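Local coordinates for protein alpha-rhamnosidase (Dictyoglomus thermophilum, PDB 6I60) that probably hydrolyses terminal non-reducing alpha-L-rhamnose residues in alpha-L-rhamnosides, and has been applied to the selective derhamnosylation of natural flavonoids, at residues Lys529-Asn532 / Asp533-Asp536; Ser562-Tyr565 / Ile566-Trp570; Lys598-Asp602 / Tyr603-Phe607; Val619-Lys622 / Asp623-Glu627; Leu864-Lys868 / Gly869-Ile873. All coordinates share one frame; numbering follows the deposited sequence.

Contact 1: residues Lys529-Asn532 / Asp533-Asp536; sequences KYLN and DIRD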
loop_
_atom_site.group_PDB
_atom_site.type_symbol
_atom_site.label_atom_id
_atom_site.label_comp_id
_atom_site.label_asym_id
_atom_site.label_seq_id
_atom_site.Cartn_x
_atom_site.Cartn_y
_atom_site.Cartn_z
ATOM N N LYS A 529 3.424 -8.730 0.711
ATOM C CA LYS A 529 2.344 -9.531 0.146
ATOM C C LYS A 529 2.219 -9.305 -1.355
ATOM O O LYS A 529 1.981 -10.253 -2.113
ATOM C CB LYS A 529 1.027 -9.204 0.853
ATOM C CG LYS A 529 -0.181 -9.940 0.297
ATOM C CD LYS A 529 -1.128 -8.986 -0.402
ATOM C CE LYS A 529 -2.407 -9.687 -0.826
ATOM N NZ LYS A 529 -2.853 -9.242 -2.175
ATOM N N TYR A 530 2.378 -8.057 -1.804
ATOM C CA TYR A 530 2.261 -7.769 -3.229
ATOM C C TYR A 530 3.455 -8.312 -4.002
ATOM O O TYR A 530 3.310 -8.756 -5.148
ATOM C CB TYR A 530 2.116 -6.264 -3.457
ATOM C CG TYR A 530 1.771 -5.904 -4.884
ATOM C CD1 TYR A 530 0.653 -6.446 -5.507
ATOM C CD2 TYR A 530 2.567 -5.028 -5.613
ATOM C CE1 TYR A 530 0.333 -6.121 -6.815
ATOM C CE2 TYR A 530 2.254 -4.698 -6.922
ATOM C CZ TYR A 530 1.137 -5.247 -7.518
ATOM O OH TYR A 530 0.823 -4.923 -8.819
ATOM N N LEU A 531 4.644 -8.276 -3.395
ATOM C CA LEU A 531 5.814 -8.870 -4.034
ATOM C C LEU A 531 5.623 -10.364 -4.249
ATOM O O LEU A 531 6.120 -10.919 -5.237
ATOM C CB LEU A 531 7.064 -8.604 -3.196
ATOM C CG LEU A 531 7.776 -7.279 -3.467
ATOM C CD1 LEU A 531 9.022 -7.148 -2.603
ATOM C CD2 LEU A 531 8.122 -7.155 -4.943
ATOM N N ASN A 532 4.909 -11.028 -3.341
ATOM C CA ASN A 532 4.563 -12.427 -3.562
ATOM C C ASN A 532 3.596 -12.571 -4.730
ATOM O O ASN A 532 3.685 -13.535 -5.498
ATOM C CB ASN A 532 3.963 -13.029 -2.292
ATOM C CG ASN A 532 5.012 -13.356 -1.249
ATOM O OD1 ASN A 532 6.184 -13.556 -1.568
ATOM N ND2 ASN A 532 4.594 -13.411 0.009
ATOM N N ASP A 533 2.658 -11.628 -4.870
ATOM C CA ASP A 533 1.703 -11.689 -5.973
ATOM C C ASP A 533 2.412 -11.607 -7.318
ATOM O O ASP A 533 2.037 -12.302 -8.271
ATOM C CB ASP A 533 0.674 -10.566 -5.843
ATOM C CG ASP A 533 -0.263 -10.764 -4.666
ATOM O OD1 ASP A 533 -0.226 -11.850 -4.050
ATOM O OD2 ASP A 533 -1.034 -9.830 -4.356
ATOM N N ILE A 534 3.437 -10.759 -7.415
ATOM C CA ILE A 534 4.233 -10.690 -8.635
ATOM C C ILE A 534 4.995 -11.991 -8.845
ATOM O O ILE A 534 5.135 -12.471 -9.976
ATOM C CB ILE A 534 5.177 -9.475 -8.579
ATOM C CG1 ILE A 534 4.365 -8.183 -8.468
ATOM C CG2 ILE A 534 6.087 -9.439 -9.795
ATOM C CD1 ILE A 534 4.955 -7.178 -7.512
ATOM N N ARG A 535 5.490 -12.588 -7.757
ATOM C CA ARG A 535 6.177 -13.871 -7.860
ATOM C C ARG A 535 5.222 -14.973 -8.303
ATOM O O ARG A 535 5.614 -15.878 -9.051
ATOM C CB ARG A 535 6.824 -14.218 -6.519
ATOM C CG ARG A 535 7.673 -15.476 -6.535
ATOM C CD ARG A 535 7.624 -16.180 -5.189
ATOM N NE ARG A 535 6.254 -16.461 -4.767
ATOM C CZ ARG A 535 5.830 -16.396 -3.508
ATOM N NH1 ARG A 535 6.674 -16.055 -2.542
ATOM N NH2 ARG A 535 4.565 -16.671 -3.215
ATOM N N ASP A 536 3.966 -14.911 -7.860
ATOM C CA ASP A 536 2.965 -15.903 -8.229
ATOM C C ASP A 536 2.451 -15.728 -9.651
ATOM O O ASP A 536 1.717 -16.596 -10.138
ATOM C CB ASP A 536 1.786 -15.853 -7.251
ATOM C CG ASP A 536 2.042 -16.650 -5.983
ATOM O OD1 ASP A 536 1.089 -16.846 -5.197
ATOM O OD2 ASP A 536 3.196 -17.079 -5.768
#
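The ammonium nitrogen of K529 is gripped three times: D533 OD2 meets K529 NZ at 2.9 Å in a salt bridge, and the carbonyl oxygens of Q220 and S492 accept hydrogen bonds from the same nitrogen. K529 CG stands anti to the backbone N (chi1 177°) and the chain bends further out, which carries NZ round to the carboxylate four residues on. D533 OD2 offers its syn lone pair, while D533 OD1 turns to R226, so each oxygen of this buried acid has a cationic partner. Next to this polar pair the helix shows an apolar side. I534 CD1 lies over one face of the Y530 ring, 4.1 Å from its centroid, in a CH-pi contact, and the same methyl reaches L531 CD2 at 4.1 Å. On another side of the helix, the amide of N532 and the guanidinium of R535 lie side by side with their planes 29° apart; N532 ND2 is held by E340. R535 grips D536 side-on, NE and NH2 both reaching the one oxygen OD2, which lies in the guanidinium plane, and D536 OD1 pairs with R226. The backbone adds bonds such as I534 N to Y530 O, 3.0 Å. K529-D533 and Y530-I534 are i to i+4 pairs typical of an alpha helix, here helix 524-535 of the six-hairpin glycosidase domain, an (alpha/alpha)6 barrel in this family.

Contact 2: residues Ser562-Tyr565 / Ile566-Trp570; sequences STAY and ITIAW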
loop_
_atom_site.group_PDB
_atom_site.type_symbol
_atom_site.label_atom_id
_atom_site.label_comp_id
_atom_site.label_asym_id
_atom_site.label_seq_id
_atom_site.Cartn_x
_atom_site.Cartn_y
_atom_site.Cartn_z
ATOM N N SER A 562 6.632 -3.560 -15.679
ATOM C CA SER A 562 7.174 -4.750 -15.038
ATOM C C SER A 562 8.350 -4.451 -14.121
ATOM O O SER A 562 8.759 -5.336 -13.362
ATOM C CB SER A 562 7.597 -5.768 -16.097
ATOM O OG SER A 562 6.479 -6.238 -16.827
ATOM N N THR A 563 8.902 -3.236 -14.168
ATOM C CA THR A 563 9.987 -2.866 -13.268
ATOM C C THR A 563 9.551 -2.810 -11.810
ATOM O O THR A 563 10.408 -2.660 -10.932
ATOM C CB THR A 563 10.568 -1.511 -13.674
ATOM O OG1 THR A 563 11.783 -1.274 -12.952
ATOM C CG2 THR A 563 9.578 -0.399 -13.368
ATOM N N ALA A 564 8.250 -2.930 -11.534
ATOM C CA ALA A 564 7.757 -2.857 -10.164
ATOM C C ALA A 564 8.257 -4.008 -9.302
ATOM O O ALA A 564 8.252 -3.890 -8.072
ATOM C CB ALA A 564 6.228 -2.835 -10.159
ATOM N N TYR A 565 8.686 -5.116 -9.913
ATOM C CA TYR A 565 9.178 -6.246 -9.131
ATOM C C TYR A 565 10.474 -5.892 -8.411
ATOM O O TYR A 565 10.575 -6.037 -7.187
ATOM C CB TYR A 565 9.378 -7.464 -10.032
ATOM C CG TYR A 565 9.456 -8.777 -9.281
ATOM C CD1 TYR A 565 9.045 -8.869 -7.958
ATOM C CD2 TYR A 565 9.943 -9.924 -9.897
ATOM C CE1 TYR A 565 9.114 -10.064 -7.270
ATOM C CE2 TYR A 565 10.017 -11.124 -9.215
ATOM C CZ TYR A 565 9.601 -11.188 -7.902
ATOM O OH TYR A 565 9.670 -12.381 -7.217
ATOM N N ILE A 566 11.478 -5.423 -9.152
ATOM C CA ILE A 566 12.755 -5.095 -8.530
ATOM C C ILE A 566 12.700 -3.741 -7.829
ATOM O O ILE A 566 13.388 -3.534 -6.823
ATOM C CB ILE A 566 13.887 -5.127 -9.570
ATOM C CG1 ILE A 566 13.575 -4.172 -10.717
ATOM C CG2 ILE A 566 14.082 -6.523 -10.114
ATOM C CD1 ILE A 566 14.716 -3.272 -11.051
ATOM N N THR A 567 11.896 -2.804 -8.338
ATOM C CA THR A 567 11.861 -1.465 -7.758
ATOM C C THR A 567 11.238 -1.485 -6.368
ATOM O O THR A 567 11.822 -0.969 -5.408
ATOM C CB THR A 567 11.095 -0.510 -8.676
ATOM O OG1 THR A 567 11.860 -0.272 -9.864
ATOM C CG2 THR A 567 10.830 0.814 -7.973
ATOM N N ILE A 568 10.051 -2.082 -6.240
ATOM C CA ILE A 568 9.392 -2.140 -4.939
ATOM C C ILE A 568 10.237 -2.938 -3.954
ATOM O O ILE A 568 10.346 -2.580 -2.774
ATOM C CB ILE A 568 7.974 -2.723 -5.084
ATOM C CG1 ILE A 568 7.095 -1.773 -5.899
ATOM C CG2 ILE A 568 7.353 -2.974 -3.721
ATOM C CD1 ILE A 568 5.746 -2.348 -6.264
ATOM N N ALA A 569 10.866 -4.017 -4.424
ATOM C CA ALA A 569 11.740 -4.793 -3.552
ATOM C C ALA A 569 12.948 -3.973 -3.113
ATOM O O ALA A 569 13.354 -4.034 -1.947
ATOM C CB ALA A 569 12.181 -6.075 -4.254
ATOM N N TRP A 570 13.531 -3.198 -4.031
ATOM C CA TRP A 570 14.641 -2.327 -3.659
ATOM C C TRP A 570 14.192 -1.234 -2.700
ATOM O O TRP A 570 14.973 -0.801 -1.845
ATOM C CB TRP A 570 15.273 -1.713 -4.909
ATOM C CG TRP A 570 16.354 -0.723 -4.609
ATOM C CD1 TRP A 570 16.237 0.637 -4.592
ATOM C CD2 TRP A 570 17.717 -1.012 -4.280
ATOM N NE1 TRP A 570 17.444 1.212 -4.272
ATOM C CE2 TRP A 570 18.369 0.221 -4.077
ATOM C CE3 TRP A 570 18.451 -2.194 -4.138
ATOM C CZ2 TRP A 570 19.719 0.306 -3.740
ATOM C CZ3 TRP A 570 19.792 -2.108 -3.804
ATOM C CH2 TRP A 570 20.411 -0.866 -3.608
#
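T567 reaches back one helical turn to T563, and its side chain can be followed atom by atom. T567 CB sits 3.2 Å from T563 O. From there OG1 branches off beside its own backbone N, anti to the carbonyl carbon (chi1 -70°), and hydrogen-bonds to T563 O at 3.0 Å. It comes from above the carbonyl plane, 46° out of it, whereas T567 N approaches the same oxygen nearly along the C=O axis, also at 3.0 Å. One carbonyl is thus gripped by the backbone and the side chain of a single residue, which helps to fix chi1 of T567. T567 OG1 also lies 3.2 Å from T563 OG1, and T563 OG1 is hydrogen-bonded to D637. On the next carbonyl along, I568 CG1 rests against A564 O, and I568 CD1 extends to A564 CB at 4.0 Å. A569 N, by contrast, makes a weak bond to Y565 O. T563 leads into helix 564-576, whose first turns are wedged among four other helices: helix 507-512 touches T563, A564 and T567, helix 626-648 packs on T563, I566 and T567, helix 524-535 meets Y565 and I568, and helix 586-599 brings F589 edge-to-face with the Y565 ring.

Contact 3: residues Lys598-Asp602 / Tyr603-Phe607; sequences KLAPD and YIVSF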
loop_
_atom_site.group_PDB
_atom_site.type_symbol
_atom_site.label_atom_id
_atom_site.label_comp_id
_atom_site.label_asym_id
_atom_site.label_seq_id
_atom_site.Cartn_x
_atom_site.Cartn_y
_atom_site.Cartn_z
ATOM N N LYS A 598 16.283 -10.857 -23.648
ATOM C CA LYS A 598 15.776 -11.490 -24.861
ATOM C C LYS A 598 15.151 -10.462 -25.795
ATOM O O LYS A 598 15.335 -10.531 -27.016
ATOM C CB LYS A 598 14.767 -12.581 -24.497
ATOM C CG LYS A 598 13.942 -13.092 -25.670
ATOM C CD LYS A 598 13.080 -14.282 -25.269
ATOM C CE LYS A 598 11.681 -14.183 -25.866
ATOM N NZ LYS A 598 10.986 -15.501 -25.879
ATOM N N LEU A 599 14.413 -9.496 -25.239
ATOM C CA LEU A 599 13.825 -8.438 -26.050
ATOM C C LEU A 599 14.865 -7.446 -26.544
ATOM O O LEU A 599 14.575 -6.661 -27.453
ATOM C CB LEU A 599 12.747 -7.696 -25.255
ATOM C CG LEU A 599 11.512 -8.492 -24.826
ATOM C CD1 LEU A 599 10.662 -7.676 -23.866
ATOM C CD2 LEU A 599 10.700 -8.914 -26.037
ATOM N N ALA A 600 16.068 -7.462 -25.970
ATOM C CA ALA A 600 17.140 -6.539 -26.333
ATOM C C ALA A 600 18.379 -7.329 -26.740
ATOM O O ALA A 600 19.359 -7.399 -25.985
ATOM C CB ALA A 600 17.461 -5.589 -25.182
ATOM N N PRO A 601 18.369 -7.944 -27.926
ATOM C CA PRO A 601 19.608 -8.577 -28.403
ATOM C C PRO A 601 20.680 -7.556 -28.721
ATOM O O PRO A 601 21.862 -7.784 -28.430
ATOM C CB PRO A 601 19.158 -9.349 -29.655
ATOM C CG PRO A 601 17.654 -9.305 -29.650
ATOM C CD PRO A 601 17.278 -8.069 -28.904
ATOM N N ASP A 602 20.295 -6.423 -29.307
ATOM C CA ASP A 602 21.202 -5.313 -29.558
ATOM C C ASP A 602 20.996 -4.170 -28.574
ATOM O O ASP A 602 21.451 -3.050 -28.829
ATOM C CB ASP A 602 21.047 -4.823 -30.994
ATOM C CG ASP A 602 21.471 -5.864 -32.001
ATOM O OD1 ASP A 602 20.601 -6.370 -32.741
ATOM O OD2 ASP A 602 22.677 -6.188 -32.040
ATOM N N TYR A 603 20.501 -4.465 -27.386
ATOM C CA TYR A 603 20.392 -3.481 -26.306
ATOM C C TYR A 603 19.387 -2.354 -26.325
ATOM O O TYR A 603 19.378 -1.567 -25.425
ATOM C CB TYR A 603 21.745 -2.875 -26.045
ATOM C CG TYR A 603 22.811 -3.891 -25.864
ATOM C CD1 TYR A 603 23.691 -4.167 -26.871
ATOM C CD2 TYR A 603 22.939 -4.579 -24.689
ATOM C CE1 TYR A 603 24.678 -5.106 -26.713
ATOM C CE2 TYR A 603 23.924 -5.518 -24.519
ATOM C CZ TYR A 603 24.786 -5.774 -25.542
ATOM O OH TYR A 603 25.771 -6.703 -25.391
ATOM N N ILE A 604 18.583 -2.243 -27.357
ATOM C CA ILE A 604 17.556 -1.211 -27.406
ATOM C C ILE A 604 16.232 -1.956 -27.454
ATOM O O ILE A 604 15.919 -2.619 -28.451
ATOM C CB ILE A 604 17.731 -0.264 -28.606
ATOM C CG1 ILE A 604 19.028 0.532 -28.464
ATOM C CG2 ILE A 604 16.570 0.714 -28.721
ATOM C CD1 ILE A 604 20.272 -0.311 -28.518
ATOM N N VAL A 605 15.486 -1.912 -26.351
ATOM C CA VAL A 605 14.196 -2.590 -26.271
ATOM C C VAL A 605 13.193 -1.726 -27.029
ATOM O O VAL A 605 12.692 -0.728 -26.512
ATOM C CB VAL A 605 13.762 -2.836 -24.824
ATOM C CG1 VAL A 605 14.493 -4.032 -24.246
ATOM C CG2 VAL A 605 14.058 -1.630 -23.990
ATOM N N SER A 606 12.914 -2.102 -28.276
ATOM C CA SER A 606 11.958 -1.360 -29.084
ATOM C C SER A 606 10.517 -1.623 -28.670
ATOM O O SER A 606 9.633 -0.839 -29.029
ATOM C CB SER A 606 12.141 -1.706 -30.562
ATOM O OG SER A 606 10.965 -1.419 -31.296
ATOM N N PHE A 607 10.261 -2.698 -27.931
ATOM C CA PHE A 607 8.903 -3.033 -27.528
ATOM C C PHE A 607 8.447 -2.122 -26.396
ATOM O O PHE A 607 9.162 -1.937 -25.406
ATOM C CB PHE A 607 8.808 -4.496 -27.093
ATOM C CG PHE A 607 7.533 -4.826 -26.363
ATOM C CD1 PHE A 607 7.556 -5.182 -25.023
ATOM C CD2 PHE A 607 6.309 -4.770 -27.016
ATOM C CE1 PHE A 607 6.382 -5.481 -24.348
ATOM C CE2 PHE A 607 5.133 -5.068 -26.346
ATOM C CZ PHE A 607 5.170 -5.424 -25.012
#
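A600 O and Y603 N close a tight reversal, a beta turn of roughly type I with P601 and D602 at its corners, through a weak 3.4 Å hydrogen bond, and the chain leaves it 141° away from the direction in which it arrived. The turn follows helix 586-599 and begins the long loop to helix 626-648. Y603 itself takes up left-handed backbone angles (phi 72°), which helps swing its side chain outward from the turn. P601 O sits 4.2 Å above one face of the Y603 ring, displaced from its centre toward the edge. Beyond the turn the ring packs on L660, K663 and A667 of helix 651-672, and a bound 2-(2-ethoxyethoxy)ethanol lies about 4 Å from this side chain. With a serine in its place, the ring facing P601 O would vanish and a gap would probably open between the turn and helix 651-672. On the inner side of the reversal the residues are apolar. L599 CD1 approaches F607 CD1 at 4.1 Å, the two side chains crossing obliquely. V605 sets CG1 anti to its carbonyl carbon (chi1 -79°), and that methyl meets A600 CB at 3.5 Å.

Contact 4: residues Val619-Lys622 / Asp623-Glu627; sequences VRPK and DNSGE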
loop_
_atom_site.group_PDB
_atom_site.type_symbol
_atom_site.label_atom_id
_atom_site.label_comp_id
_atom_site.label_asym_id
_atom_site.label_seq_id
_atom_site.Cartn_x
_atom_site.Cartn_y
_atom_site.Cartn_z
ATOM N N VAL A 619 -2.702 10.505 -24.786
ATOM C CA VAL A 619 -2.657 9.258 -24.034
ATOM C C VAL A 619 -1.378 8.485 -24.337
ATOM O O VAL A 619 -0.633 8.116 -23.428
ATOM C CB VAL A 619 -3.909 8.397 -24.316
ATOM C CG1 VAL A 619 -3.680 6.967 -23.885
ATOM C CG2 VAL A 619 -5.126 8.974 -23.610
ATOM N N ARG A 620 -1.103 8.245 -25.619
ATOM C CA ARG A 620 0.182 7.719 -26.048
ATOM C C ARG A 620 1.192 8.861 -26.170
ATOM O O ARG A 620 0.823 9.984 -26.522
ATOM C CB ARG A 620 0.045 7.001 -27.387
ATOM C CG ARG A 620 -0.814 7.742 -28.407
ATOM C CD ARG A 620 -0.359 7.472 -29.838
ATOM N NE ARG A 620 0.829 8.243 -30.198
ATOM C CZ ARG A 620 0.805 9.501 -30.631
ATOM N NH1 ARG A 620 1.939 10.121 -30.931
ATOM N NH2 ARG A 620 -0.350 10.139 -30.763
ATOM N N PRO A 621 2.467 8.599 -25.881
ATOM C CA PRO A 621 3.464 9.680 -25.888
ATOM C C PRO A 621 3.556 10.372 -27.243
ATOM O O PRO A 621 3.552 9.728 -28.294
ATOM C CB PRO A 621 4.769 8.959 -25.534
ATOM C CG PRO A 621 4.337 7.721 -24.811
ATOM C CD PRO A 621 3.039 7.314 -25.441
ATOM N N LYS A 622 3.637 11.705 -27.207
ATOM C CA LYS A 622 3.716 12.494 -28.431
ATOM C C LYS A 622 5.134 12.611 -28.968
ATOM O O LYS A 622 5.309 12.956 -30.142
ATOM C CB LYS A 622 3.167 13.903 -28.203
ATOM C CG LYS A 622 2.098 13.999 -27.139
ATOM C CD LYS A 622 1.574 15.419 -27.005
ATOM C CE LYS A 622 2.649 16.367 -26.503
ATOM N NZ LYS A 622 2.500 16.657 -25.047
ATOM N N ASP A 623 6.142 12.347 -28.142
ATOM C CA ASP A 623 7.535 12.520 -28.524
ATOM C C ASP A 623 8.171 11.248 -29.068
ATOM O O ASP A 623 9.377 11.243 -29.334
ATOM C CB ASP A 623 8.343 13.027 -27.327
ATOM C CG ASP A 623 7.952 12.341 -26.031
ATOM O OD1 ASP A 623 7.079 11.449 -26.068
ATOM O OD2 ASP A 623 8.517 12.694 -24.975
ATOM N N ASN A 624 7.391 10.179 -29.245
ATOM C CA ASN A 624 7.908 8.881 -29.681
ATOM C C ASN A 624 9.056 8.427 -28.782
ATOM O O ASN A 624 10.122 8.012 -29.245
ATOM C CB ASN A 624 8.338 8.924 -31.148
ATOM C CG ASN A 624 7.164 8.817 -32.098
ATOM O OD1 ASN A 624 6.008 8.922 -31.685
ATOM N ND2 ASN A 624 7.454 8.606 -33.377
ATOM N N SER A 625 8.825 8.519 -27.473
ATOM C CA SER A 625 9.836 8.229 -26.467
ATOM C C SER A 625 9.684 6.842 -25.858
ATOM O O SER A 625 10.424 6.504 -24.929
ATOM C CB SER A 625 9.790 9.285 -25.360
ATOM O OG SER A 625 8.537 9.278 -24.693
ATOM N N GLY A 626 8.750 6.032 -26.359
ATOM C CA GLY A 626 8.513 4.729 -25.757
ATOM C C GLY A 626 9.745 3.843 -25.751
ATOM O O GLY A 626 10.025 3.162 -24.762
ATOM N N GLU A 627 10.499 3.841 -26.853
ATOM C CA GLU A 627 11.708 3.024 -26.915
ATOM C C GLU A 627 12.814 3.587 -26.028
ATOM O O GLU A 627 13.681 2.835 -25.570
ATOM C CB GLU A 627 12.186 2.897 -28.364
ATOM C CG GLU A 627 12.860 4.141 -28.927
ATOM C CD GLU A 627 11.884 5.280 -29.168
ATOM O OE1 GLU A 627 10.741 5.005 -29.594
ATOM O OE2 GLU A 627 12.259 6.449 -28.929
#
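With chi1 at 41°, D623 places CG between its backbone N and carbonyl carbon, folding the carboxylate back over the chain toward P621, while S625, with chi1 at 62°, turns OG into the equivalent position and faces the same acid. The two groups meet where D623 OD1 lies 3.4 Å from P621 CB and accepts a 3.0 Å hydrogen bond from S625 OG. The hydroxyl comes from above the carboxylate plane, 52° out of it. P621 CB also touches S625 OG at 3.9 Å, so the proline carbon, the acid oxygen and the hydroxyl form a compact triangle in this short bend. The other oxygen, D623 OD2, bonds to S720, and a weak bond from Q615 adds to OD1. Replaced by an alanine, this position would lose the carboxylate, and S625 and S720 would probably be left without the oxygens they each bond to, with S625 free to turn. Elsewhere in the bend, R620 NH1 lies 4.3 Å from N624 OD1, which sits near the guanidinium plane but too far off for a bond. K622 points elsewhere, its NZ held by D758 and the carbonyl of P616. The bend delivers the chain into helix 626-648, which starts at G626; helix 722-729 packs against D623 and S625 through T722 and L723, and an earlier part of the same loop contributes Q615, which rests on P621.

Contact 5: residues Leu864-Lys868 / Gly869-Ile873; sequences LNTIK and GEVEI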
loop_
_atom_site.group_PDB
_atom_site.type_symbol
_atom_site.label_atom_id
_atom_site.label_comp_id
_atom_site.label_asym_id
_atom_site.label_seq_id
_atom_site.Cartn_x
_atom_site.Cartn_y
_atom_site.Cartn_z
ATOM N N LEU A 864 8.816 11.556 10.362
ATOM C CA LEU A 864 8.608 10.183 9.931
ATOM C C LEU A 864 8.844 9.222 11.088
ATOM O O LEU A 864 9.696 9.457 11.950
ATOM C CB LEU A 864 9.540 9.813 8.767
ATOM C CG LEU A 864 9.781 10.866 7.685
ATOM C CD1 LEU A 864 11.102 10.616 6.973
ATOM C CD2 LEU A 864 8.634 10.874 6.694
ATOM N N ASN A 865 8.080 8.134 11.097
ATOM C CA ASN A 865 8.281 7.025 12.026
ATOM C C ASN A 865 8.829 5.859 11.208
ATOM O O ASN A 865 8.068 5.107 10.595
ATOM C CB ASN A 865 6.985 6.656 12.740
ATOM C CG ASN A 865 7.147 5.466 13.667
ATOM O OD1 ASN A 865 7.875 5.529 14.659
ATOM N ND2 ASN A 865 6.467 4.370 13.348
ATOM N N THR A 866 10.150 5.719 11.197
ATOM C CA THR A 866 10.817 4.740 10.353
ATOM C C THR A 866 11.035 3.438 11.122
ATOM O O THR A 866 10.502 3.234 12.216
ATOM C CB THR A 866 12.136 5.305 9.837
ATOM O OG1 THR A 866 13.088 5.338 10.908
ATOM C CG2 THR A 866 11.935 6.713 9.291
ATOM N N ILE A 867 11.835 2.537 10.543
ATOM C CA ILE A 867 12.143 1.271 11.198
ATOM C C ILE A 867 13.092 1.465 12.373
ATOM O O ILE A 867 13.188 0.589 13.242
ATOM C CB ILE A 867 12.718 0.275 10.170
ATOM C CG1 ILE A 867 12.216 -1.141 10.456
ATOM C CG2 ILE A 867 14.245 0.325 10.146
ATOM C CD1 ILE A 867 10.719 -1.298 10.285
ATOM N N LYS A 868 13.790 2.598 12.432
ATOM C CA LYS A 868 14.709 2.892 13.521
ATOM C C LYS A 868 14.116 3.828 14.564
ATOM O O LYS A 868 14.760 4.071 15.590
ATOM C CB LYS A 868 16.006 3.499 12.971
ATOM C CG LYS A 868 16.796 2.566 12.064
ATOM C CD LYS A 868 18.220 3.063 11.872
ATOM C CE LYS A 868 19.121 1.977 11.297
ATOM N NZ LYS A 868 18.991 0.692 12.031
ATOM N N GLY A 869 12.917 4.355 14.332
ATOM C CA GLY A 869 12.304 5.279 15.266
ATOM C C GLY A 869 11.798 6.547 14.607
ATOM O O GLY A 869 11.430 6.538 13.429
ATOM N N GLU A 870 11.783 7.646 15.355
ATOM C CA GLU A 870 11.255 8.910 14.864
ATOM C C GLU A 870 12.350 9.712 14.168
ATOM O O GLU A 870 13.443 9.890 14.716
ATOM C CB GLU A 870 10.658 9.723 16.013
ATOM C CG GLU A 870 9.158 9.564 16.172
ATOM C CD GLU A 870 8.506 10.800 16.755
ATOM O OE1 GLU A 870 7.390 10.685 17.305
ATOM O OE2 GLU A 870 9.112 11.889 16.664
ATOM N N VAL A 871 12.048 10.192 12.964
ATOM C CA VAL A 871 12.929 11.064 12.197
ATOM C C VAL A 871 12.173 12.354 11.911
ATOM O O VAL A 871 11.043 12.317 11.408
ATOM C CB VAL A 871 13.393 10.400 10.887
ATOM C CG1 VAL A 871 14.297 11.340 10.103
ATOM C CG2 VAL A 871 14.104 9.085 11.176
ATOM N N GLU A 872 12.789 13.491 12.229
ATOM C CA GLU A 872 12.113 14.777 12.122
ATOM C C GLU A 872 13.054 15.822 11.540
ATOM O O GLU A 872 14.260 15.808 11.794
ATOM C CB GLU A 872 11.595 15.248 13.489
ATOM C CG GLU A 872 10.563 16.361 13.417
ATOM C CD GLU A 872 9.932 16.654 14.762
ATOM O OE1 GLU A 872 8.976 15.943 15.139
ATOM O OE2 GLU A 872 10.393 17.595 15.444
ATOM N N ILE A 873 12.482 16.733 10.753
ATOM C CA ILE A 873 13.201 17.887 10.222
ATOM C C ILE A 873 12.277 19.097 10.285
ATOM O O ILE A 873 11.094 19.002 9.946
ATOM C CB ILE A 873 13.700 17.650 8.781
ATOM C CG1 ILE A 873 14.478 18.869 8.278
ATOM C CG2 ILE A 873 12.543 17.318 7.844
ATOM C CD1 ILE A 873 15.681 18.520 7.430
#
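G869 O takes two bonds from T866, and round this glycine, with V871 and L864, the hairpin of strands 859-866 and 869-877 is built. T866 N reaches G869 O at 2.7 Å, and T866 OG1 meets the same oxygen at 3.2 Å from above the carbonyl plane. The hydroxyl stands between the backbone N and the carbonyl carbon of T866 (chi1 73°), and from there it also accepts from K868 N at 3.2 Å, an ST turn that braces the loop. G869 has phi 130° and psi -151°, at which a CB would be jammed against K868 O, so the chain can turn here because no side chain is present. Two residues on, V871 pairs with L864 in an antiparallel hydrogen-bonded pair: V871 N gives a nearly straight bond to L864 O, and L864 N returns one to V871 O at 2.6 Å. On the face of the sheet that carries L864, T866 and V871, T866 CG2 and V871 CG2 touch at 3.7 Å, their side chains crossing at about a right angle, while L864 CB faces V871 CB at 4.4 Å. This apolar face meets the second sheet of the C-terminal beta-sandwich, V837 touching both L864 and V871, and I847 and F849 adding to V871. The other face carries N865 and E870, the latter paired with R863. The chemistry therefore divides the work: backbone bonds and one hydroxyl fix the turn, and L864 and V871 anchor it to the opposing sheet, with T866 CG2 packing beside V871.

The five contacts follow one another along the chain, and the first four belong to the six-hairpin glycosidase domain. Contacts 1 and 2 lie near the middle of the molecule, their centres 11 Å apart; helices 524-535 and 564-576 touch where I534 CG2 meets Y565 CG at 3.5 Å. Contacts 3 and 4 bracket the loop between helices 586-599 and 626-648, farther from the chain's centre, and meet where V605 O approaches E627 CB. Contact 5 belongs to the C-terminal beta domain, its centre about 24 Å from that of contact 2 and 42 Å from that of contact 3. Within the helical domain contacts 1 and 2 touch, as do 3 and 4, whereas contact 5 stands apart.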